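Local coordinates for iron-regulated outer membrane protein (Neisseria meningitidis, PDB 4B7O) that probably takes up iron, most likely bound to a siderophore, across the meningococcal outer membrane as a TonB-dependent transporter, at residues K224-A228 against K239-Y243; G154-A158 against A447-A451; F631-G636 against Q662-I668. All blocks are in the same frame, centred on the assembly; numbering follows the deposited sequence.

In the fold
From the N terminus, the chain first builds the plug, whose loop between strands 144-150 and 166-171 contributes 154-158; interaction 2 closes only when strand 441-455 of the barrel comes round to meet it, 289 residues later. Nested within that long loop, interaction 1 folds the connection between barrel strands 212-223 and 246-259 back on itself. Interaction 3 follows in series, bringing 631-636, before strand 638-647, against the end of strand 652-665. Interactions 1 and 2 lie on opposite sides of the chain's centre, their own centres 46 Å apart. One contact thus ties plug to wall, whereas the other two join parts of the barrel and its loops.

Interaction 1: K224-A228 against K239-Y243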
ATOM      1  N   LYS A 224      13.108 -18.666  -4.388  1.00 42.52           N
ATOM      2  CA  LYS A 224      12.607 -19.988  -4.032  1.00 41.22           C
ATOM      3  C   LYS A 224      11.742 -19.938  -2.785  1.00 38.63           C
ATOM      4  O   LYS A 224      11.588 -18.903  -2.172  1.00 41.06           O
ATOM      5  CB  LYS A 224      13.765 -20.963  -3.735  1.00 42.79           C
ATOM      6  CG  LYS A 224      14.631 -21.359  -4.928  1.00 46.07           C
ATOM      7  CD  LYS A 224      14.002 -20.960  -6.248  1.00 48.99           C
ATOM      8  CE  LYS A 224      15.109 -20.844  -7.302  1.00 56.70           C
ATOM      9  NZ  LYS A 224      14.586 -20.310  -8.600  1.00 54.46           N
ATOM     10  N   GLU A 225      11.249 -21.104  -2.372  1.00 37.70           N
ATOM     11  CA  GLU A 225      10.340 -21.201  -1.274  1.00 37.97           C
ATOM     12  C   GLU A 225      11.165 -20.988  -0.043  1.00 37.20           C
ATOM     13  O   GLU A 225      12.288 -21.473   0.049  1.00 40.81           O
ATOM     14  CB  GLU A 225       9.662 -22.543  -1.267  1.00 40.05           C
ATOM     15  CG  GLU A 225       8.561 -22.735  -2.299  1.00 45.62           C
ATOM     16  CD  GLU A 225       7.954 -24.143  -2.186  1.00 54.76           C
ATOM     17  OE1 GLU A 225       8.642 -25.035  -1.604  1.00 52.27           O
ATOM     18  OE2 GLU A 225       6.790 -24.364  -2.637  1.00 55.37           O
ATOM     19  N   TYR A 226      10.659 -20.176   0.869  1.00 35.90           N
ATOM     20  CA  TYR A 226      11.497 -19.722   1.958  1.00 35.14           C
ATOM     21  C   TYR A 226      11.233 -20.651   3.117  1.00 35.51           C
ATOM     22  O   TYR A 226      10.164 -21.267   3.234  1.00 36.19           O
ATOM     23  CB  TYR A 226      11.195 -18.224   2.291  1.00 36.42           C
ATOM     24  CG  TYR A 226       9.788 -17.981   2.881  1.00 35.15           C
ATOM     25  CD1 TYR A 226       9.556 -18.184   4.240  1.00 32.49           C
ATOM     26  CD2 TYR A 226       8.706 -17.584   2.079  1.00 34.31           C
ATOM     27  CE1 TYR A 226       8.314 -17.978   4.813  1.00 32.81           C
ATOM     28  CE2 TYR A 226       7.426 -17.396   2.639  1.00 34.42           C
ATOM     29  CZ  TYR A 226       7.245 -17.606   4.022  1.00 36.01           C
ATOM     30  OH  TYR A 226       6.027 -17.478   4.654  1.00 30.37           O
ATOM     31  N   GLU A 227      12.184 -20.771   4.002  1.00 37.19           N
ATOM     32  CA  GLU A 227      11.836 -21.497   5.200  1.00 44.26           C
ATOM     33  C   GLU A 227      11.717 -20.629   6.442  1.00 40.05           C
ATOM     34  O   GLU A 227      12.477 -19.694   6.649  1.00 37.98           O
ATOM     35  CB  GLU A 227      12.736 -22.702   5.427  1.00 47.14           C
ATOM     36  CG  GLU A 227      14.200 -22.489   5.175  1.00 49.86           C
ATOM     37  CD  GLU A 227      14.989 -23.721   5.594  1.00 60.84           C
ATOM     38  OE1 GLU A 227      15.228 -23.907   6.816  1.00 60.43           O
ATOM     39  OE2 GLU A 227      15.346 -24.522   4.708  1.00 58.97           O
ATOM     40  N   ALA A 228      10.741 -21.006   7.249  1.00 38.69           N
ATOM     41  CA  ALA A 228      10.338 -20.329   8.435  1.00 39.12           C
ATOM     42  C   ALA A 228      11.264 -20.682   9.561  1.00 38.36           C
ATOM     43  O   ALA A 228      12.226 -21.415   9.362  1.00 41.12           O
ATOM     44  CB  ALA A 228       8.899 -20.705   8.741  1.00 37.26           C
ATOM     45  N   LYS A 239      10.797 -27.641   6.060  1.00 47.97           N
ATOM     46  CA  LYS A 239      10.936 -26.317   6.681  1.00 42.93           C
ATOM     47  C   LYS A 239      10.294 -25.244   5.825  1.00 44.63           C
ATOM     48  O   LYS A 239       9.864 -24.189   6.332  1.00 43.08           O
ATOM     49  CB  LYS A 239      12.404 -25.955   6.816  1.00 45.57           C
ATOM     50  CG  LYS A 239      13.235 -26.954   7.593  1.00 58.42           C
ATOM     51  CD  LYS A 239      14.679 -27.029   7.075  1.00 64.53           C
ATOM     52  CE  LYS A 239      15.633 -27.164   8.248  1.00 65.82           C
ATOM     53  NZ  LYS A 239      14.791 -27.407   9.465  1.00 64.03           N
ATOM     54  N   THR A 240      10.256 -25.480   4.513  1.00 45.57           N
ATOM     55  CA  THR A 240       9.836 -24.431   3.591  1.00 39.56           C
ATOM     56  C   THR A 240       8.326 -24.200   3.616  1.00 43.31           C
ATOM     57  O   THR A 240       7.577 -25.077   3.966  1.00 42.11           O
ATOM     58  CB  THR A 240      10.277 -24.727   2.163  1.00 43.77           C
ATOM     59  OG1 THR A 240       9.608 -25.913   1.735  1.00 54.50           O
ATOM     60  CG2 THR A 240      11.777 -24.925   2.057  1.00 38.87           C
ATOM     61  N   VAL A 241       7.882 -23.007   3.225  1.00 44.16           N
ATOM     62  CA  VAL A 241       6.471 -22.703   3.142  1.00 37.43           C
ATOM     63  C   VAL A 241       6.087 -22.988   1.678  1.00 42.18           C
ATOM     64  O   VAL A 241       6.578 -22.334   0.740  1.00 37.02           O
ATOM     65  CB  VAL A 241       6.229 -21.218   3.532  1.00 38.31           C
ATOM     66  CG1 VAL A 241       4.776 -20.812   3.333  1.00 36.23           C
ATOM     67  CG2 VAL A 241       6.683 -20.947   4.966  1.00 36.20           C
ATOM     68  N   PRO A 242       5.231 -23.984   1.452  1.00 41.67           N
ATOM     69  CA  PRO A 242       4.957 -24.405   0.057  1.00 44.70           C
ATOM     70  C   PRO A 242       4.314 -23.316  -0.878  1.00 48.22           C
ATOM     71  O   PRO A 242       3.423 -22.551  -0.448  1.00 43.87           O
ATOM     72  CB  PRO A 242       4.032 -25.596   0.235  1.00 38.22           C
ATOM     73  CG  PRO A 242       4.368 -26.086   1.586  1.00 39.01           C
ATOM     74  CD  PRO A 242       4.637 -24.888   2.428  1.00 40.29           C
ATOM     75  N   TYR A 243       4.770 -23.268  -2.138  1.00 44.05           N
ATOM     76  CA  TYR A 243       4.276 -22.298  -3.155  1.00 43.42           C
ATOM     77  C   TYR A 243       4.488 -20.849  -2.743  1.00 41.59           C
ATOM     78  O   TYR A 243       3.645 -19.985  -2.930  1.00 38.03           O
ATOM     79  CB  TYR A 243       2.812 -22.554  -3.506  1.00 49.04           C
ATOM     80  CG  TYR A 243       2.579 -24.026  -3.792  1.00 55.02           C
ATOM     81  CD1 TYR A 243       3.162 -24.628  -4.917  1.00 55.21           C
ATOM     82  CD2 TYR A 243       1.835 -24.813  -2.932  1.00 50.79           C
ATOM     83  CE1 TYR A 243       3.001 -25.972  -5.176  1.00 58.95           C
ATOM     84  CE2 TYR A 243       1.665 -26.163  -3.190  1.00 58.04           C
ATOM     85  CZ  TYR A 243       2.242 -26.737  -4.313  1.00 56.65           C
ATOM     86  OH  TYR A 243       2.097 -28.086  -4.582  1.00 60.03           O
TER
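V241 meets Y226 twice, through the backbone and through the side chains, at an isolated antiparallel beta bridge inside the long loop that joins barrel strands 212-223 and 246-259. E227 and T240 form its non-hydrogen-bonded pair, their CA atoms 3.9 Å apart. On one side of this pair V241 N donates to Y226 O at 2.9 Å; on the other, the bond from A228 N to K239 O is weak.

The Y226 ring folds back over V241 because its CG sits between the backbone N and the carbonyl carbon (chi1 67°). V241 CB lies over one ring face, offset toward the rim, in a CH-pi contact, while CG2 comes to 3.4 Å from CE1. E227 and K239 run side by side in the same direction: OE1 lies against the lysine CD, but NZ, 4.4 Å from OE1, stays beyond salt-bridge range. E225, its chain extended beyond CG, reaches across to the backbone N of Y243, where OE2 is modelled so close that the details of the bond are doubtful.

Residues farther out fix these groups. Y226 OH is hydrogen-bonded to P731 O, which holds the far end of the ring, and N196 OD1 receives E227 N. S244 OG spans the two segments, bonding both Y226 N and V241 O.

Interaction 2: G154-A158 against A447-A451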
ATOM      1  N   GLY A 154      -6.858  12.478   5.075  1.00 43.20           N
ATOM      2  CA  GLY A 154      -6.029  13.598   4.565  1.00 38.09           C
ATOM      3  C   GLY A 154      -6.809  14.917   4.487  1.00 40.23           C
ATOM      4  O   GLY A 154      -8.031  14.990   4.751  1.00 39.32           O
ATOM      5  N   SER A 155      -6.115  15.989   4.141  1.00 41.25           N
ATOM      6  CA  SER A 155      -6.781  17.277   4.016  1.00 45.08           C
ATOM      7  C   SER A 155      -7.454  17.279   2.647  1.00 45.14           C
ATOM      8  O   SER A 155      -7.456  16.262   1.955  1.00 49.26           O
ATOM      9  CB  SER A 155      -5.784  18.424   4.189  1.00 45.25           C
ATOM     10  OG  SER A 155      -4.751  18.351   3.226  1.00 51.22           O
ATOM     11  N   ALA A 156      -8.014  18.410   2.259  1.00 45.60           N
ATOM     12  CA  ALA A 156      -8.802  18.503   1.046  1.00 42.22           C
ATOM     13  C   ALA A 156      -8.016  18.134  -0.197  1.00 39.93           C
ATOM     14  O   ALA A 156      -8.539  17.480  -1.072  1.00 42.25           O
ATOM     15  CB  ALA A 156      -9.395  19.906   0.893  1.00 40.02           C
ATOM     16  N   SER A 157      -6.771  18.553  -0.273  1.00 35.17           N
ATOM     17  CA  SER A 157      -6.016  18.361  -1.460  1.00 40.02           C
ATOM     18  C   SER A 157      -5.370  16.969  -1.623  1.00 43.74           C
ATOM     19  O   SER A 157      -4.630  16.757  -2.568  1.00 38.44           O
ATOM     20  CB  SER A 157      -4.940  19.433  -1.517  1.00 42.64           C
ATOM     21  OG  SER A 157      -3.881  19.079  -0.680  1.00 44.80           O
ATOM     22  N   ALA A 158      -5.645  16.017  -0.735  1.00 46.19           N
ATOM     23  CA  ALA A 158      -4.924  14.706  -0.796  1.00 46.12           C
ATOM     24  C   ALA A 158      -5.273  13.816  -2.012  1.00 47.30           C
ATOM     25  O   ALA A 158      -4.410  13.174  -2.601  1.00 51.20           O
ATOM     26  CB  ALA A 158      -5.143  13.921   0.490  1.00 40.66           C
ATOM     27  N   ALA A 447     -13.593  17.719  -6.571  1.00 41.87           N
ATOM     28  CA  ALA A 447     -12.947  19.032  -6.613  1.00 39.84           C
ATOM     29  C   ALA A 447     -12.729  19.471  -5.170  1.00 38.29           C
ATOM     30  O   ALA A 447     -13.467  19.073  -4.259  1.00 38.04           O
ATOM     31  CB  ALA A 447     -13.808  20.009  -7.346  1.00 43.56           C
ATOM     32  N   TYR A 448     -11.707  20.270  -4.950  1.00 37.69           N
ATOM     33  CA  TYR A 448     -11.387  20.639  -3.600  1.00 39.09           C
ATOM     34  C   TYR A 448     -10.853  22.005  -3.693  1.00 42.17           C
ATOM     35  O   TYR A 448     -10.321  22.405  -4.739  1.00 42.51           O
ATOM     36  CB  TYR A 448     -10.265  19.747  -3.019  1.00 42.15           C
ATOM     37  CG  TYR A 448      -8.939  19.841  -3.757  1.00 39.72           C
ATOM     38  CD1 TYR A 448      -8.022  20.820  -3.455  1.00 41.33           C
ATOM     39  CD2 TYR A 448      -8.624  18.949  -4.760  1.00 41.34           C
ATOM     40  CE1 TYR A 448      -6.818  20.903  -4.125  1.00 42.88           C
ATOM     41  CE2 TYR A 448      -7.433  19.040  -5.452  1.00 39.59           C
ATOM     42  CZ  TYR A 448      -6.545  20.006  -5.124  1.00 41.13           C
ATOM     43  OH  TYR A 448      -5.378  20.082  -5.809  1.00 44.09           O
ATOM     44  N   ILE A 449     -10.929  22.705  -2.573  1.00 40.75           N
ATOM     45  CA  ILE A 449     -10.272  24.008  -2.444  1.00 40.51           C
ATOM     46  C   ILE A 449      -9.707  24.068  -1.025  1.00 41.18           C
ATOM     47  O   ILE A 449     -10.362  23.639  -0.070  1.00 47.46           O
ATOM     48  CB  ILE A 449     -11.276  25.169  -2.742  1.00 42.21           C
ATOM     49  CG1 ILE A 449     -10.705  26.475  -2.231  1.00 45.46           C
ATOM     50  CG2 ILE A 449     -12.626  24.933  -2.061  1.00 39.00           C
ATOM     51  CD1 ILE A 449     -11.401  27.686  -2.769  1.00 51.63           C
ATOM     52  N   GLU A 450      -8.496  24.568  -0.875  1.00 42.81           N
ATOM     53  CA  GLU A 450      -7.816  24.514   0.398  1.00 45.39           C
ATOM     54  C   GLU A 450      -7.016  25.770   0.577  1.00 47.45           C
ATOM     55  O   GLU A 450      -6.299  26.200  -0.341  1.00 52.01           O
ATOM     56  CB  GLU A 450      -6.865  23.323   0.437  1.00 50.40           C
ATOM     57  CG  GLU A 450      -6.309  23.002   1.811  1.00 52.25           C
ATOM     58  CD  GLU A 450      -5.447  21.734   1.812  1.00 57.60           C
ATOM     59  OE1 GLU A 450      -4.325  21.793   1.235  1.00 53.13           O
ATOM     60  OE2 GLU A 450      -5.891  20.690   2.390  1.00 54.98           O
ATOM     61  N   ALA A 451      -7.104  26.346   1.775  1.00 46.01           N
ATOM     62  CA  ALA A 451      -6.405  27.600   2.057  1.00 46.65           C
ATOM     63  C   ALA A 451      -5.275  27.399   3.067  1.00 41.09           C
ATOM     64  O   ALA A 451      -5.457  26.727   4.070  1.00 37.35           O
ATOM     65  CB  ALA A 451      -7.402  28.654   2.554  1.00 45.12           C
TER
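S157 rests on the ring of Y448 where the plug meets the inner wall of the barrel, in the plug-in-barrel architecture of TonB-dependent transporters. Here the packing is close. S157 CA stands over the centre of one ring face in a CH-pi contact, 3.8 Å from the ring centroid and 13° off its normal, and S157 CB comes down to 3.5 Å from CE1. The tyrosine can offer this face because its CG lies between the backbone N and the carbonyl carbon (chi1 62°). A156 fills in beside it, with its CB 4.0 Å from Y448 CB and its carbonyl O set obliquely near the base of the ring. The phenol end is fixed by N367 OD1, to which Y448 OH is hydrogen-bonded.

The grip on E450 is looser. Extended, with CG anti to the backbone N (chi1 -168°), this buried glutamate carries its carboxylate to the two serines. S157 OG gives OE1 a weak, long hydrogen bond of 3.4 Å; S155 OG is also a weak donor, to OE2, whose modelled place is less sure. On the far side of the strand, I449 and A451 are exposed and I449 points away from the plug, as expected for residues on the outer surface of the barrel.

R465 ties the plug turn to the next strand by hydrogen-bonding A156 O. Strand 441-455 itself runs between 376-391 and 458-472: Y448 and E450 pair through their backbones with G381 and K379 of the former, A447 and I449 with Y466 and L464 of the latter.

Interaction 3: F631-G636 against Q662-I668; sequences FGAQVG and QKAVGSI
F631 meets I668 through its CB, 4.0 Å from CD1, while its side chain, whose end leads away from 662-668, touches F616, N115 and S626. Both segments belong to the beta-barrel region, where the loop before strand 638-647 packs against the end of strand 652-665. Q634 touches the opposite segment with its aliphatic part, CG 3.6 Å from V665 O and CB 3.7 Å from G666 O. With CG anti to the backbone N (chi1 -177°) and a bend at chi2, it curls past the turn at the end of strand 652-665.

Methyl groups bear most of the rest. I668 CG2 presses against the backbone of 633-634, 3.4 Å from both A633 CA and Q634 N, and its CD1 reaches on toward G632 O. A664 CB lies 3.2 Å from Q634 O, near the backbone N of G636. At G636 the lack of a side chain lets Q662 O come up to CA in a CA-H...O contact of 3.2 Å that is nearly straight, 172° at the hydrogen.

Both segments have hydrogen bonds to other parts of the fold: G636 N to H722 ND1, Q662 OE1 to W639 NE1, and the backbones of F631 and A633 to G113 and G111 of the plug. Between the two segments, then, cohesion comes chiefly from methyl and methylene groups fitted against main-chain atoms.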
ATOM      1  N   PHE A 631      -9.651  -5.408   5.694  1.00 44.14           N
ATOM      2  CA  PHE A 631     -10.205  -4.352   6.552  1.00 47.41           C
ATOM      3  C   PHE A 631      -9.245  -3.932   7.647  1.00 42.46           C
ATOM      4  O   PHE A 631      -9.149  -2.763   7.984  1.00 43.61           O
ATOM      5  CB  PHE A 631     -11.562  -4.774   7.125  1.00 41.24           C
ATOM      6  CG  PHE A 631     -12.548  -5.070   6.043  1.00 46.28           C
ATOM      7  CD1 PHE A 631     -13.137  -4.013   5.350  1.00 41.06           C
ATOM      8  CD2 PHE A 631     -12.783  -6.405   5.618  1.00 47.72           C
ATOM      9  CE1 PHE A 631     -13.994  -4.251   4.319  1.00 41.89           C
ATOM     10  CE2 PHE A 631     -13.637  -6.665   4.547  1.00 45.10           C
ATOM     11  CZ  PHE A 631     -14.235  -5.574   3.896  1.00 48.40           C
ATOM     12  N   GLY A 632      -8.555  -4.894   8.219  1.00 43.77           N
ATOM     13  CA  GLY A 632      -7.530  -4.549   9.163  1.00 46.99           C
ATOM     14  C   GLY A 632      -7.367  -5.684  10.107  1.00 42.74           C
ATOM     15  O   GLY A 632      -8.010  -6.724   9.914  1.00 47.97           O
ATOM     16  N   ALA A 633      -6.495  -5.474  11.098  1.00 39.45           N
ATOM     17  CA  ALA A 633      -6.230  -6.417  12.175  1.00 40.85           C
ATOM     18  C   ALA A 633      -5.937  -5.621  13.446  1.00 42.69           C
ATOM     19  O   ALA A 633      -5.382  -4.494  13.369  1.00 39.63           O
ATOM     20  CB  ALA A 633      -5.014  -7.268  11.838  1.00 36.58           C
ATOM     21  N   GLN A 634      -6.307  -6.200  14.596  1.00 35.04           N
ATOM     22  CA  GLN A 634      -5.731  -5.788  15.899  1.00 35.34           C
ATOM     23  C   GLN A 634      -4.265  -6.262  16.130  1.00 38.80           C
ATOM     24  O   GLN A 634      -4.026  -7.381  16.613  1.00 37.38           O
ATOM     25  CB  GLN A 634      -6.594  -6.308  17.057  1.00 36.36           C
ATOM     26  CG  GLN A 634      -6.121  -5.860  18.461  1.00 37.47           C
ATOM     27  CD  GLN A 634      -6.122  -4.335  18.606  1.00 39.71           C
ATOM     28  OE1 GLN A 634      -5.070  -3.649  18.447  1.00 36.56           O
ATOM     29  NE2 GLN A 634      -7.303  -3.787  18.869  1.00 37.18           N
ATOM     30  N   VAL A 635      -3.303  -5.417  15.761  1.00 36.32           N
ATOM     31  CA  VAL A 635      -1.876  -5.705  15.860  1.00 32.78           C
ATOM     32  C   VAL A 635      -1.493  -5.431  17.326  1.00 35.71           C
ATOM     33  O   VAL A 635      -2.153  -4.634  18.034  1.00 39.11           O
ATOM     34  CB  VAL A 635      -1.081  -4.852  14.832  1.00 34.38           C
ATOM     35  CG1 VAL A 635       0.401  -5.219  14.797  1.00 38.91           C
ATOM     36  CG2 VAL A 635      -1.629  -5.102  13.427  1.00 37.78           C
ATOM     37  N   GLY A 636      -0.478  -6.130  17.813  1.00 32.12           N
ATOM     38  CA  GLY A 636      -0.048  -5.969  19.194  1.00 34.23           C
ATOM     39  C   GLY A 636       0.846  -4.751  19.173  1.00 36.26           C
ATOM     40  O   GLY A 636       1.246  -4.277  18.114  1.00 36.13           O
ATOM     41  N   GLN A 662       4.106  -7.167  20.620  1.00 38.12           N
ATOM     42  CA  GLN A 662       3.505  -7.757  21.798  1.00 41.26           C
ATOM     43  C   GLN A 662       2.235  -8.547  21.399  1.00 38.91           C
ATOM     44  O   GLN A 662       1.696  -8.383  20.317  1.00 39.40           O
ATOM     45  CB  GLN A 662       3.167  -6.642  22.801  1.00 40.17           C
ATOM     46  CG  GLN A 662       4.413  -6.062  23.407  1.00 45.35           C
ATOM     47  CD  GLN A 662       4.121  -5.147  24.574  1.00 46.70           C
ATOM     48  OE1 GLN A 662       4.058  -3.924  24.425  1.00 45.04           O
ATOM     49  NE2 GLN A 662       3.998  -5.732  25.757  1.00 46.56           N
ATOM     50  N   LYS A 663       1.798  -9.402  22.299  1.00 37.18           N
ATOM     51  CA  LYS A 663       0.655 -10.265  22.155  1.00 40.38           C
ATOM     52  C   LYS A 663      -0.568  -9.412  21.908  1.00 39.23           C
ATOM     53  O   LYS A 663      -0.785  -8.441  22.579  1.00 41.97           O
ATOM     54  CB  LYS A 663       0.531 -11.043  23.485  1.00 45.10           C
ATOM     55  CG  LYS A 663      -0.557 -12.112  23.613  1.00 54.97           C
ATOM     56  CD  LYS A 663      -0.465 -12.808  24.981  1.00 57.07           C
ATOM     57  CE  LYS A 663      -1.819 -13.315  25.469  1.00 65.32           C
ATOM     58  NZ  LYS A 663      -1.932 -13.327  26.966  1.00 69.86           N
ATOM     59  N   ALA A 664      -1.369  -9.762  20.924  1.00 41.87           N
ATOM     60  CA  ALA A 664      -2.655  -9.102  20.724  1.00 41.01           C
ATOM     61  C   ALA A 664      -3.746 -10.086  21.054  1.00 46.45           C
ATOM     62  O   ALA A 664      -3.511 -11.297  21.079  1.00 46.08           O
ATOM     63  CB  ALA A 664      -2.806  -8.671  19.283  1.00 41.73           C
ATOM     64  N   VAL A 665      -4.948  -9.564  21.280  1.00 46.16           N
ATOM     65  CA  VAL A 665      -6.118 -10.376  21.563  1.00 41.89           C
ATOM     66  C   VAL A 665      -7.282  -9.595  20.964  1.00 44.98           C
ATOM     67  O   VAL A 665      -7.217  -8.347  20.858  1.00 40.95           O
ATOM     68  CB  VAL A 665      -6.377 -10.565  23.087  1.00 45.02           C
ATOM     69  CG1 VAL A 665      -5.084 -10.757  23.880  1.00 46.40           C
ATOM     70  CG2 VAL A 665      -7.151  -9.383  23.669  1.00 45.01           C
ATOM     71  N   GLY A 666      -8.347 -10.308  20.595  1.00 39.63           N
ATOM     72  CA  GLY A 666      -9.521  -9.678  20.016  1.00 38.36           C
ATOM     73  C   GLY A 666      -9.510  -9.567  18.493  1.00 43.77           C
ATOM     74  O   GLY A 666      -8.469  -9.372  17.837  1.00 37.92           O
ATOM     75  N   SER A 667     -10.709  -9.690  17.949  1.00 40.57           N
ATOM     76  CA  SER A 667     -10.979  -9.488  16.540  1.00 38.53           C
ATOM     77  C   SER A 667     -11.088  -7.993  16.303  1.00 41.03           C
ATOM     78  O   SER A 667     -11.315  -7.223  17.256  1.00 41.69           O
ATOM     79  CB  SER A 667     -12.327 -10.201  16.210  1.00 40.32           C
ATOM     80  OG  SER A 667     -12.861  -9.870  14.922  1.00 41.24           O
ATOM     81  N   ILE A 668     -10.971  -7.559  15.048  1.00 40.96           N
ATOM     82  CA  ILE A 668     -11.383  -6.194  14.746  1.00 42.62           C
ATOM     83  C   ILE A 668     -12.925  -5.989  14.918  1.00 46.99           C
ATOM     84  O   ILE A 668     -13.382  -4.849  15.088  1.00 42.72           O
ATOM     85  CB  ILE A 668     -10.923  -5.758  13.348  1.00 40.73           C
ATOM     86  CG1 ILE A 668     -11.541  -6.659  12.280  1.00 43.86           C
ATOM     87  CG2 ILE A 668      -9.415  -5.784  13.250  1.00 38.75           C
ATOM     88  CD1 ILE A 668     -11.515  -6.063  10.873  1.00 39.25           C
TER